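Local coordinates for methyl-coenzyme M reductase gamma subunit (PDB 7NKG), which forms part of the factor 430-containing enzyme that reduces methyl-coenzyme M with coenzyme B, releasing methane in the last step of methanogenesis, at residues E31-D34 / E35-T38. Numbering follows the deposited sequence.
Sequences EISD and EDLT
S33 meets D36 through its hydroxyl: OG accepts the backbone N-H of D36 at 3.1 Å, with an angle of 156° at the hydrogen, making S33 the N-cap residue of helix 34-41. The torsion matters here, because chi1 of 70° sets OG between the backbone N and the carbonyl carbon of S33, turned toward the first turn. D36 is at N3, where a capping box would have its carboxylate accept S33 N directly; here a water stands between them, accepting from S33 N at 2.9 Å and donating to D36 OD2 at 2.7 Å. The other carboxylate oxygen, OD1, forms a salt bridge with R196 of strand 193-201. Behind the cap, regular helical bonding begins at once, with L37 N reaching S33 O at 3.0 Å and T38 N reaching D34 O at 3.1 Å. I32 packs its side chain against the first turn. Its ethyl arm, swung away from the backbone N (chi1 -173°), lays CG1 3.8 Å from D36 CB and CD1 4.2 Å from L37 CB, while V198 and I139 also touch it. Further out, E140 accepts from I32 N and the hydroxyl of T38 hydrogen-bonds to E132, so the residue before the cap and the first turn are each bonded to helix 128-140. Chemically, the hydroxyl of S33 satisfies the D36 amide and the bridging water the S33 amide, and the carboxylate of D36 would probably also be stabilised by the helix dipole and the arginine.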
loop_
_atom_site.group_PDB
_atom_site.type_symbol
_atom_site.label_atom_id
_atom_site.label_comp_id
_atom_site.label_asym_id
_atom_site.label_seq_id
_atom_site.Cartn_x
_atom_site.Cartn_y
_atom_site.Cartn_z
ATOM N N GLU C 31 43.098 36.460 14.624
ATOM C CA GLU C 31 42.050 37.154 15.354
ATOM C C GLU C 31 40.946 37.622 14.428
ATOM O O GLU C 31 41.212 38.059 13.308
ATOM C CB GLU C 31 42.640 38.365 16.074
ATOM C CG GLU C 31 43.626 37.990 17.162
ATOM C CD GLU C 31 44.047 39.158 18.029
ATOM O OE1 GLU C 31 44.273 40.261 17.482
ATOM O OE2 GLU C 31 44.158 38.963 19.262
ATOM N N ILE C 32 39.708 37.572 14.922
ATOM C CA ILE C 32 38.554 38.108 14.219
ATOM C C ILE C 32 37.787 38.966 15.212
ATOM O O ILE C 32 37.568 38.537 16.352
ATOM C CB ILE C 32 37.640 37.028 13.559
ATOM C CG1 ILE C 32 36.552 37.718 12.699
ATOM C CG2 ILE C 32 36.992 36.104 14.615
ATOM C CD1 ILE C 32 35.941 36.842 11.652
ATOM N N SER C 33 37.377 40.174 14.800
ATOM C CA SER C 33 36.592 41.032 15.684
ATOM C C SER C 33 35.166 40.471 15.838
ATOM O O SER C 33 34.697 39.691 14.995
ATOM C CB SER C 33 36.537 42.455 15.141
ATOM O OG SER C 33 35.740 42.527 13.972
ATOM N N ASP C 34 34.456 40.894 16.888
ATOM C CA ASP C 34 33.085 40.440 17.109
ATOM C C ASP C 34 32.174 40.841 15.939
ATOM O O ASP C 34 31.387 40.015 15.482
ATOM C CB ASP C 34 32.527 41.024 18.418
ATOM C CG ASP C 34 33.184 40.489 19.677
ATOM O OD1 ASP C 34 33.756 39.376 19.625
ATOM O OD2 ASP C 34 33.127 41.181 20.712
ATOM N N GLU C 35 32.306 42.071 15.423
ATOM C CA GLU C 35 31.437 42.514 14.327
ATOM C C GLU C 35 31.765 41.834 13.008
ATOM O O GLU C 35 30.844 41.522 12.250
ATOM C CB GLU C 35 31.472 44.035 14.194
ATOM C CG GLU C 35 30.693 44.686 15.313
ATOM C CD GLU C 35 30.719 46.191 15.359
ATOM O OE1 GLU C 35 31.554 46.818 14.668
ATOM O OE2 GLU C 35 29.872 46.746 16.093
ATOM N N ASP C 36 33.059 41.558 12.740
ATOM C CA ASP C 36 33.429 40.847 11.521
ATOM C C ASP C 36 32.890 39.408 11.594
ATOM O O ASP C 36 32.383 38.904 10.587
ATOM C CB ASP C 36 34.957 40.858 11.280
ATOM C CG ASP C 36 35.493 42.138 10.650
ATOM O OD1 ASP C 36 34.673 42.977 10.206
ATOM O OD2 ASP C 36 36.730 42.302 10.599
ATOM N N LEU C 37 32.911 38.775 12.787
ATOM C CA LEU C 37 32.363 37.415 12.910
ATOM C C LEU C 37 30.858 37.428 12.628
ATOM O O LEU C 37 30.347 36.584 11.885
ATOM C CB LEU C 37 32.631 36.818 14.291
ATOM C CG LEU C 37 32.052 35.394 14.530
ATOM C CD1 LEU C 37 32.637 34.355 13.564
ATOM C CD2 LEU C 37 32.312 34.948 15.949
ATOM N N THR C 38 30.144 38.419 13.192
ATOM C CA THR C 38 28.697 38.521 12.969
ATOM C C THR C 38 28.397 38.755 11.495
ATOM O O THR C 38 27.464 38.156 10.956
ATOM C CB THR C 38 28.123 39.642 13.823
ATOM O OG1 THR C 38 28.421 39.358 15.194
ATOM C CG2 THR C 38 26.623 39.787 13.676
HETATM O O HOH W 1 38.441 40.977 12.174
#